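Local coordinates for replication protein B (Plasmid RSF1010, PDB 3H20), which acts as a primase, a nucleotidyltransferase that makes primers on single-stranded DNA for the leading-strand-mode replication of its plasmid, at residues 145-151 against 163-168. Numbering follows the deposited sequence.
Sequences RLAGFTN and QPWVLL. With DPO (diphosphate), chain E.
The carbonyl oxygen of P164 takes a nearly straight hydrogen bond from N151 N (2.8 Å) and a weaker CA-H...O contact from T150. With the bond from V166 N to F149 O (2.8 Å), this frames T150 and W165 as an isolated antiparallel bridge, a non-hydrogen-bonded pair. It ties the loop leaving strand 144-145, at the edge of one antiparallel sheet of the primase domain, to the approach to strand 167-170, at the edge of the other, beside the diphosphate pocket. G148 N bonds V166 O at 3.0 Å; with phi at 104°, a side chain on G148 would press on the preceding carbonyl oxygen, hence glycine.

V166 suits the middle because its two methyls diverge: CG1 packs against R145 CB (3.8 Å), while CG2 lies beside F149 O and the CB of N151. R145 bends at chi2 (-67°), bringing its guanidinium to the ligand; NH1 donates to the bridging oxygen O4 of diphosphate, and NH2 forms a salt bridge with D60. Were R145 cut back to an alanine, D60 would probably lose its charged mate and the bridging oxygen of the diphosphate a donor. With CG of N151 turned anti to the backbone N, the amide reaches the ligand, where ND2 bonds terminal oxygen O7 of diphosphate at 2.7 Å. An amide fits here because ND2 also donates to T100 O while OD1 accepts from K153 N, which fixes its rotation. Y62 and K153 complete the site.

Toward strand 167-170, the small A147 lets its CB rest against L168 CB (3.9 Å). Back at the bridge, the broad indole of W165 meets G148 O at its edge, and T150 CG2 sits over one face, 3.6 Å from the centroid of the six-membered ring, in a CH-pi contact 14° off the normal.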
ATOM      1  N   ARG A 145       6.365  18.259   8.924  1.00 33.19           N
ATOM      2  CA  ARG A 145       7.461  19.112   9.370  1.00 33.52           C
ATOM      3  C   ARG A 145       7.219  19.623  10.787  1.00 33.36           C
ATOM      4  O   ARG A 145       6.087  19.928  11.163  1.00 32.66           O
ATOM      5  CB  ARG A 145       7.648  20.289   8.411  1.00 33.06           C
ATOM      6  CG  ARG A 145       8.103  19.888   7.018  1.00 36.04           C
ATOM      7  CD  ARG A 145       9.512  19.316   7.040  1.00 39.88           C
ATOM      8  NE  ARG A 145      10.154  19.391   5.731  1.00 41.67           N
ATOM      9  CZ  ARG A 145      11.308  20.007   5.499  1.00 41.42           C
ATOM     10  NH1 ARG A 145      11.818  20.024   4.275  1.00 40.48           N
ATOM     11  NH2 ARG A 145      11.954  20.605   6.491  1.00 41.25           N
ATOM     12  N   LEU A 146       8.291  19.714  11.568  1.00 33.13           N
ATOM     13  CA  LEU A 146       8.237  20.370  12.869  1.00 33.36           C
ATOM     14  C   LEU A 146       8.610  21.844  12.759  1.00 33.29           C
ATOM     15  O   LEU A 146       9.655  22.190  12.207  1.00 33.24           O
ATOM     16  CB  LEU A 146       9.162  19.666  13.863  1.00 32.78           C
ATOM     17  CG  LEU A 146       9.183  20.228  15.286  1.00 35.57           C
ATOM     18  CD1 LEU A 146       7.873  19.933  16.001  1.00 34.84           C
ATOM     19  CD2 LEU A 146      10.361  19.671  16.068  1.00 31.32           C
ATOM     20  N   ALA A 147       7.750  22.709  13.287  1.00 32.91           N
ATOM     21  CA  ALA A 147       7.966  24.149  13.209  1.00 32.98           C
ATOM     22  C   ALA A 147       9.183  24.568  14.027  1.00 32.76           C
ATOM     23  O   ALA A 147       9.540  23.914  15.007  1.00 32.92           O
ATOM     24  CB  ALA A 147       6.728  24.897  13.676  1.00 32.77           C
ATOM     25  N   GLY A 148       9.816  25.663  13.619  1.00 32.48           N
ATOM     26  CA  GLY A 148      10.931  26.246  14.387  1.00 32.14           C
ATOM     27  C   GLY A 148      12.305  25.983  13.785  1.00 32.06           C
ATOM     28  O   GLY A 148      13.335  26.321  14.393  1.00 31.88           O
ATOM     29  N   PHE A 149      12.314  25.376  12.597  1.00 31.68           N
ATOM     30  CA  PHE A 149      13.541  24.935  11.926  1.00 32.18           C
ATOM     31  C   PHE A 149      13.560  25.394  10.471  1.00 32.56           C
ATOM     32  O   PHE A 149      12.514  25.675   9.884  1.00 32.88           O
ATOM     33  CB  PHE A 149      13.670  23.397  12.013  1.00 31.94           C
ATOM     34  CG  PHE A 149      13.763  22.884  13.419  1.00 32.02           C
ATOM     35  CD1 PHE A 149      14.974  22.940  14.121  1.00 31.12           C
ATOM     36  CD2 PHE A 149      12.632  22.397  14.070  1.00 33.18           C
ATOM     37  CE1 PHE A 149      15.057  22.493  15.440  1.00 32.24           C
ATOM     38  CE2 PHE A 149      12.704  21.951  15.387  1.00 32.75           C
ATOM     39  CZ  PHE A 149      13.921  21.995  16.072  1.00 31.83           C
ATOM     40  N   THR A 150      14.750  25.493   9.891  1.00 33.24           N
ATOM     41  CA  THR A 150      14.868  25.830   8.476  1.00 34.03           C
ATOM     42  C   THR A 150      14.588  24.611   7.594  1.00 34.09           C
ATOM     43  O   THR A 150      14.952  23.486   7.947  1.00 33.83           O
ATOM     44  CB  THR A 150      16.263  26.358   8.128  1.00 34.14           C
ATOM     45  OG1 THR A 150      17.241  25.421   8.596  1.00 35.86           O
ATOM     46  CG2 THR A 150      16.513  27.701   8.786  1.00 34.36           C
ATOM     47  N   ASN A 151      13.932  24.855   6.458  1.00 34.28           N
ATOM     48  CA  ASN A 151      13.718  23.856   5.412  1.00 34.58           C
ATOM     49  C   ASN A 151      14.989  23.776   4.565  1.00 35.36           C
ATOM     50  O   ASN A 151      15.313  24.709   3.824  1.00 35.31           O
ATOM     51  CB  ASN A 151      12.499  24.251   4.561  1.00 34.16           C
ATOM     52  CG  ASN A 151      12.073  23.166   3.569  1.00 33.89           C
ATOM     53  OD1 ASN A 151      12.904  22.517   2.933  1.00 33.00           O
ATOM     54  ND2 ASN A 151      10.761  23.000   3.405  1.00 32.43           N
ATOM     55  N   GLN A 163      17.348  30.424   3.117  1.00 42.84           N
ATOM     56  CA  GLN A 163      16.623  29.164   3.263  1.00 42.21           C
ATOM     57  C   GLN A 163      15.376  29.411   4.113  1.00 41.24           C
ATOM     58  O   GLN A 163      15.484  30.003   5.185  1.00 41.77           O
ATOM     59  CB  GLN A 163      17.532  28.144   3.956  1.00 42.64           C
ATOM     60  CG  GLN A 163      17.285  26.701   3.578  1.00 43.06           C
ATOM     61  CD  GLN A 163      17.575  26.405   2.110  1.00 44.01           C
ATOM     62  OE1 GLN A 163      18.486  26.982   1.506  1.00 44.43           O
ATOM     63  NE2 GLN A 163      16.794  25.501   1.531  1.00 44.06           N
ATOM     64  N   PRO A 164      14.187  28.965   3.646  1.00 40.26           N
ATOM     65  CA  PRO A 164      12.961  29.348   4.351  1.00 39.44           C
ATOM     66  C   PRO A 164      12.768  28.660   5.701  1.00 38.65           C
ATOM     67  O   PRO A 164      13.217  27.530   5.896  1.00 38.42           O
ATOM     68  CB  PRO A 164      11.844  28.933   3.385  1.00 39.40           C
ATOM     69  CG  PRO A 164      12.437  27.878   2.532  1.00 39.92           C
ATOM     70  CD  PRO A 164      13.916  28.102   2.482  1.00 40.04           C
ATOM     71  N   TRP A 165      12.087  29.353   6.608  1.00 37.90           N
ATOM     72  CA  TRP A 165      11.754  28.828   7.930  1.00 37.67           C
ATOM     73  C   TRP A 165      10.406  28.112   7.933  1.00 36.54           C
ATOM     74  O   TRP A 165       9.454  28.570   7.294  1.00 36.11           O
ATOM     75  CB  TRP A 165      11.734  29.969   8.942  1.00 38.67           C
ATOM     76  CG  TRP A 165      13.098  30.383   9.341  1.00 39.50           C
ATOM     77  CD1 TRP A 165      13.893  31.307   8.728  1.00 40.95           C
ATOM     78  CD2 TRP A 165      13.853  29.859  10.433  1.00 40.17           C
ATOM     79  NE1 TRP A 165      15.104  31.399   9.384  1.00 41.14           N
ATOM     80  CE2 TRP A 165      15.099  30.523  10.439  1.00 40.71           C
ATOM     81  CE3 TRP A 165      13.592  28.899  11.421  1.00 41.04           C
ATOM     82  CZ2 TRP A 165      16.081  30.251  11.388  1.00 40.33           C
ATOM     83  CZ3 TRP A 165      14.564  28.634  12.363  1.00 40.35           C
ATOM     84  CH2 TRP A 165      15.796  29.306  12.339  1.00 40.48           C
ATOM     85  N   VAL A 166      10.332  26.990   8.651  1.00 35.16           N
ATOM     86  CA  VAL A 166       9.068  26.267   8.832  1.00 34.36           C
ATOM     87  C   VAL A 166       8.291  26.920   9.989  1.00 34.45           C
ATOM     88  O   VAL A 166       8.770  26.961  11.123  1.00 34.14           O
ATOM     89  CB  VAL A 166       9.319  24.753   9.103  1.00 33.96           C
ATOM     90  CG1 VAL A 166       8.004  23.979   9.281  1.00 32.96           C
ATOM     91  CG2 VAL A 166      10.154  24.138   7.976  1.00 34.08           C
ATOM     92  N   LEU A 167       7.099  27.440   9.697  1.00 34.20           N
ATOM     93  CA  LEU A 167       6.360  28.263  10.671  1.00 34.37           C
ATOM     94  C   LEU A 167       5.058  27.619  11.117  1.00 34.28           C
ATOM     95  O   LEU A 167       4.340  27.061  10.292  1.00 33.86           O
ATOM     96  CB  LEU A 167       6.050  29.640  10.077  1.00 34.37           C
ATOM     97  CG  LEU A 167       7.270  30.415   9.552  1.00 35.31           C
ATOM     98  CD1 LEU A 167       6.843  31.613   8.711  1.00 37.05           C
ATOM     99  CD2 LEU A 167       8.198  30.843  10.673  1.00 36.30           C
ATOM    100  N   LEU A 168       4.751  27.719  12.413  1.00 34.14           N
ATOM    101  CA  LEU A 168       3.434  27.316  12.920  1.00 34.41           C
ATOM    102  C   LEU A 168       2.445  28.467  12.740  1.00 34.34           C
ATOM    103  O   LEU A 168       2.556  29.487  13.407  1.00 34.65           O
ATOM    104  CB  LEU A 168       3.505  26.929  14.405  1.00 34.29           C
ATOM    105  CG  LEU A 168       2.241  26.317  15.026  1.00 34.44           C
ATOM    106  CD1 LEU A 168       1.952  24.928  14.450  1.00 32.98           C
ATOM    107  CD2 LEU A 168       2.399  26.256  16.555  1.00 34.12           C
TER
HETATM  108  P1  DPO E 327       9.481  17.242   2.492  1.00 63.30           P
HETATM  109  O1  DPO E 327       8.837  16.819   1.077  1.00 63.68           O
HETATM  110  O2  DPO E 327      10.643  16.321   2.776  1.00 62.45           O
HETATM  111  O3  DPO E 327       8.359  17.351   3.502  1.00 63.43           O
HETATM  112  O4  DPO E 327      10.069  18.717   2.180  1.00 63.39           O
HETATM  113  P2  DPO E 327       9.174  19.896   1.529  1.00 63.00           P
HETATM  114  O5  DPO E 327       8.882  19.427   0.123  1.00 63.68           O
HETATM  115  O6  DPO E 327       7.970  19.990   2.445  1.00 63.09           O
HETATM  116  O7  DPO E 327      10.078  21.101   1.571  1.00 63.18           O